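Long-range contacts in bartonella effector protein (Bep) substrate of VirB T4SS (Bartonella rochalimae ATCC BAA-1498, PDB 4YK1), which probably transfers AMP from ATP to tyrosine or threonine residues of target proteins, the part described here being its BID domain, associated with type IV secretion: residues L44-Y49 / N105-L109; I62-P66 / Y116-S121. All coordinates share one frame; numbering follows the deposited sequence.

Contact 1: L44-Y49 / N105-L109; sequences LSKLIY and NAKIL
The side chain of Leu109 enters a hole formed by Leu44, Ser45, Ile48 and Tyr49 of the other helix, and apolar contact carries most of the interface. Chi1 (175°) sets CG of Leu109 anti to the backbone N, and chi2 (58°) then parts the two methyls: CD1 faces CB of Leu44, while CD2 reaches CE2 of Tyr49 at 3.8 Å. The second of these is an edge contact, the methyl lying in the plane of the phenol ring. One face of that ring is occupied from within its own helix, where CG2 of Ile48 sits 3.5 Å above the plane over the ring centre. The other branch of Ile48 points across the interface, and its CD1 packs on CB of Leu109 at 3.7 Å. Leu44 approaches further along, its CD1 lying 3.7 Å from CA of Leu109 and 3.9 Å from CG2 of Ile108.

Side chain against backbone is the second kind of contact. CD1 of Ile48 presses on the peptide joining Asn105 to Ala106, 3.4 Å from the carbonyl O of Asn105, an atom already bonded by the N-H of Leu109 in the helix.

Polar links lie at the margin or lead elsewhere. A water accepts from ND2 of Asn105 at 3.0 Å and donates weakly to the carbonyl O of Leu47. The hydroxyl of Tyr49 is hydrogen-bonded to the carbonyl of Pro80, and that of Ser45 to the carbonyl of Ile41.

The axes of the two short segments approach to 9.6 Å, with their N-to-C directions 148° apart: a single knob-into-hole fit between nearly antiparallel helices, as in helical bundles, here joining helix 32-49 to the long helix 97-140 of the BID domain.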
# COMPACT_ATOMS: atom_id res chain seq x y z
N LEU A 44 4.81 1.08 -13.57
CA LEU A 44 6.13 1.57 -13.25
C LEU A 44 7.11 0.43 -13.04
O LEU A 44 8.21 0.45 -13.60
CB LEU A 44 6.09 2.45 -11.99
CG LEU A 44 5.55 3.85 -12.27
CD1 LEU A 44 5.16 4.56 -10.95
CD2 LEU A 44 6.60 4.65 -13.04
N SER A 45 6.72 -0.57 -12.26
CA SER A 45 7.57 -1.73 -12.00
C SER A 45 7.97 -2.44 -13.30
O SER A 45 9.10 -2.91 -13.43
CB SER A 45 6.87 -2.73 -11.06
OG SER A 45 6.73 -2.16 -9.76
N LYS A 46 7.05 -2.50 -14.25
CA LYS A 46 7.38 -3.08 -15.55
C LYS A 46 8.40 -2.21 -16.29
O LYS A 46 9.40 -2.71 -16.83
CB LYS A 46 6.11 -3.27 -16.38
CG LYS A 46 6.36 -3.53 -17.87
CD LYS A 46 7.00 -4.88 -18.09
CE LYS A 46 7.18 -5.16 -19.59
NZ LYS A 46 8.01 -6.37 -19.81
N LEU A 47 8.18 -0.90 -16.29
CA LEU A 47 9.10 0.04 -16.93
C LEU A 47 10.51 0.02 -16.35
O LEU A 47 11.50 0.14 -17.08
CB LEU A 47 8.56 1.47 -16.81
CG LEU A 47 7.41 1.79 -17.77
CD1 LEU A 47 6.90 3.20 -17.51
CD2 LEU A 47 7.88 1.63 -19.22
N ILE A 48 10.59 -0.10 -15.03
CA ILE A 48 11.85 0.07 -14.34
C ILE A 48 12.61 -1.26 -14.25
O ILE A 48 13.81 -1.31 -14.49
CB ILE A 48 11.65 0.66 -12.93
CG1 ILE A 48 10.98 2.03 -13.01
CG2 ILE A 48 12.99 0.77 -12.19
CD1 ILE A 48 10.35 2.45 -11.70
N TYR A 49 11.89 -2.32 -13.89
CA TYR A 49 12.52 -3.57 -13.49
C TYR A 49 12.15 -4.72 -14.43
O TYR A 49 12.61 -5.84 -14.22
CB TYR A 49 12.11 -3.94 -12.06
CG TYR A 49 12.54 -2.93 -11.01
CD1 TYR A 49 13.88 -2.78 -10.68
CD2 TYR A 49 11.61 -2.14 -10.36
CE1 TYR A 49 14.28 -1.86 -9.74
CE2 TYR A 49 12.00 -1.21 -9.40
CZ TYR A 49 13.34 -1.08 -9.11
OH TYR A 49 13.74 -0.17 -8.17
N ASN A 105 12.18 7.09 -13.43
CA ASN A 105 10.91 6.45 -13.11
C ASN A 105 10.92 5.82 -11.70
O ASN A 105 9.87 5.73 -11.07
CB ASN A 105 10.56 5.38 -14.15
CG ASN A 105 9.86 5.96 -15.37
OD1 ASN A 105 9.07 6.90 -15.26
ND2 ASN A 105 10.13 5.39 -16.54
N ALA A 106 12.08 5.35 -11.23
CA ALA A 106 12.16 4.80 -9.87
C ALA A 106 11.79 5.84 -8.82
O ALA A 106 11.18 5.50 -7.80
CB ALA A 106 13.57 4.26 -9.59
N LYS A 107 12.14 7.11 -9.06
CA LYS A 107 11.72 8.19 -8.15
C LYS A 107 10.20 8.35 -8.13
O LYS A 107 9.61 8.62 -7.07
CB LYS A 107 12.36 9.53 -8.55
CG LYS A 107 13.88 9.52 -8.49
CD LYS A 107 14.43 10.92 -8.67
CE LYS A 107 15.90 10.97 -8.28
NZ LYS A 107 16.72 10.26 -9.27
N ILE A 108 9.59 8.22 -9.30
CA ILE A 108 8.14 8.31 -9.41
C ILE A 108 7.51 7.11 -8.69
O ILE A 108 6.50 7.23 -8.00
CB ILE A 108 7.70 8.37 -10.89
CG1 ILE A 108 8.26 9.64 -11.54
CG2 ILE A 108 6.16 8.37 -10.99
CD1 ILE A 108 8.08 9.67 -13.06
N LEU A 109 8.14 5.95 -8.86
CA LEU A 109 7.67 4.75 -8.18
C LEU A 109 7.76 4.91 -6.67
O LEU A 109 6.84 4.55 -5.93
CB LEU A 109 8.48 3.53 -8.65
CG LEU A 109 8.18 2.21 -7.93
CD1 LEU A 109 6.69 1.81 -8.03
CD2 LEU A 109 9.10 1.08 -8.43
O HOH W 1 11.84 3.03 -17.29

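Contact 2: I62-P66 / Y116-S121; sequences INANP and YADKVS
The phenol of Tyr116 reaches across to Asn63 and gives its hydroxyl hydrogen to OD1, with 2.7 Å between OH of Tyr116 and OD1 of Asn63. With CG anti to the backbone N (chi1 -179°), the tyrosine extends toward that amide. The bond meets a lone pair of the amide oxygen in the carbonyl plane, at a C=O...donor angle of 122°, and the amide and ring planes are only 27° apart. A water closes a small ring beside this bond: it donates to OH of Tyr116 and accepts from ND2 of Asn63, the latter at 3.2 Å from the water oxygen. Both ends of the amide are thereby engaged, which should limit its rotation.

Apolar groups gather next to the polar pair. CG2 of Ile62 lies in the plane of the Tyr116 ring, at its edge, 3.9 Å from CD1, and also meets the methyl of Ala117. Val120 puts its two branches to different uses: CG1 touches CG of Pro66 at 3.6 Å, whereas CG2 lies near OD1 of Asn63. Pro66 is wedged against the helix, its carbonyl O 3.3 Å from CB of Ala117 and its CB against CB of Ser121. Its CA comes within 4.8 Å of that of Ala117, a close approach that the small alanine permits.

These contacts bring the end of helix 56-64 and the turn into helix 67-78 against the middle of helix 97-140, within the four-helix bundle topped by a hook that defines the BID fold.

Farther out, the Tyr116 side chain rests on Ile34 and Ser37 of helix 32-49. Ile25 and Ile28 of helix 21-30 touch Asn63. Beyond the bonded amide, the backbone carbonyl of Asn63 accepts a hydrogen bond from NH1 of Arg124, one turn past Val120 on the long helix.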
# COMPACT_ATOMS: atom_id res chain seq x y z
N ILE A 62 2.45 -3.86 3.09
CA ILE A 62 1.99 -2.50 3.28
C ILE A 62 0.49 -2.48 3.59
O ILE A 62 0.02 -1.70 4.43
CB ILE A 62 2.32 -1.65 2.06
CG1 ILE A 62 3.84 -1.46 1.97
CG2 ILE A 62 1.63 -0.30 2.14
CD1 ILE A 62 4.30 -1.01 0.61
N ASN A 63 -0.28 -3.34 2.92
CA ASN A 63 -1.72 -3.41 3.19
C ASN A 63 -1.95 -3.77 4.64
O ASN A 63 -2.94 -3.33 5.25
CB ASN A 63 -2.41 -4.44 2.29
CG ASN A 63 -2.58 -3.95 0.87
OD1 ASN A 63 -2.38 -2.76 0.59
ND2 ASN A 63 -2.95 -4.85 -0.02
N ALA A 64 -1.06 -4.58 5.20
CA ALA A 64 -1.19 -4.97 6.60
C ALA A 64 -0.53 -3.94 7.52
O ALA A 64 -0.96 -3.76 8.66
CB ALA A 64 -0.61 -6.35 6.83
N ASN A 65 0.49 -3.25 7.02
CA ASN A 65 1.25 -2.32 7.84
C ASN A 65 1.79 -1.17 7.00
O ASN A 65 2.93 -1.20 6.52
CB ASN A 65 2.41 -3.03 8.55
CG ASN A 65 3.25 -2.08 9.39
OD1 ASN A 65 2.79 -0.99 9.75
ND2 ASN A 65 4.48 -2.48 9.71
N PRO A 66 0.97 -0.12 6.84
CA PRO A 66 1.27 1.03 5.97
C PRO A 66 2.60 1.69 6.28
O PRO A 66 3.22 2.25 5.38
CB PRO A 66 0.10 1.99 6.25
CG PRO A 66 -0.97 1.14 6.81
CD PRO A 66 -0.31 0.03 7.55
N TYR A 116 0.59 5.43 -1.88
CA TYR A 116 -0.19 4.21 -1.69
C TYR A 116 -0.31 3.90 -0.20
O TYR A 116 -1.40 3.58 0.29
CB TYR A 116 0.46 3.04 -2.44
CG TYR A 116 -0.30 1.72 -2.31
CD1 TYR A 116 -0.11 0.89 -1.20
CD2 TYR A 116 -1.21 1.31 -3.29
CE1 TYR A 116 -0.79 -0.30 -1.08
CE2 TYR A 116 -1.90 0.11 -3.17
CZ TYR A 116 -1.70 -0.68 -2.05
OH TYR A 116 -2.36 -1.88 -1.91
N ALA A 117 0.80 3.97 0.52
CA ALA A 117 0.79 3.65 1.95
C ALA A 117 -0.08 4.62 2.73
O ALA A 117 -0.71 4.22 3.70
CB ALA A 117 2.21 3.64 2.51
N ASP A 118 -0.08 5.89 2.34
CA ASP A 118 -0.94 6.88 3.00
C ASP A 118 -2.42 6.54 2.81
O ASP A 118 -3.22 6.70 3.73
CB ASP A 118 -0.66 8.29 2.46
CG ASP A 118 -1.60 9.34 3.04
OD1 ASP A 118 -1.25 9.90 4.10
OD2 ASP A 118 -2.68 9.62 2.45
N LYS A 119 -2.78 6.09 1.61
CA LYS A 119 -4.16 5.71 1.33
C LYS A 119 -4.56 4.52 2.18
O LYS A 119 -5.63 4.50 2.78
CB LYS A 119 -4.37 5.37 -0.16
CG LYS A 119 -4.20 6.54 -1.13
CD LYS A 119 -4.30 6.08 -2.59
CE LYS A 119 -3.85 7.16 -3.58
NZ LYS A 119 -2.47 6.88 -4.13
N VAL A 120 -3.69 3.51 2.23
CA VAL A 120 -3.95 2.33 3.06
C VAL A 120 -4.18 2.73 4.52
O VAL A 120 -5.12 2.26 5.15
CB VAL A 120 -2.80 1.33 2.97
CG1 VAL A 120 -2.99 0.24 4.03
CG2 VAL A 120 -2.75 0.71 1.57
N SER A 121 -3.31 3.59 5.04
CA SER A 121 -3.40 4.06 6.41
C SER A 121 -4.75 4.70 6.71
O SER A 121 -5.37 4.42 7.74
CB SER A 121 -2.28 5.06 6.68
OG SER A 121 -2.26 5.39 8.05
O HOH W 2 -3.94 -3.95 -2.88

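Overall arrangement
Contacts 1 and 2 illustrate how a single long helix can gather two shorter helices along its length. Both use helix 97-140, and their centres lie 19 Å apart, with about 7 Å between nearest atoms, so they do not touch. Contact 1 brings in helix 32-49 and contact 2 the next helix in the chain, 56-64, with the turn that follows it; the segments alternate in sequence. The centre of contact 2 lies about 4 Å from the centre of the chain, that of contact 1 about 16 Å; contact 2 is buried and contact 1 partly so. Helix 32-49 also serves both regions, since its Ile34 and Ser37 lie against Tyr116 of contact 2.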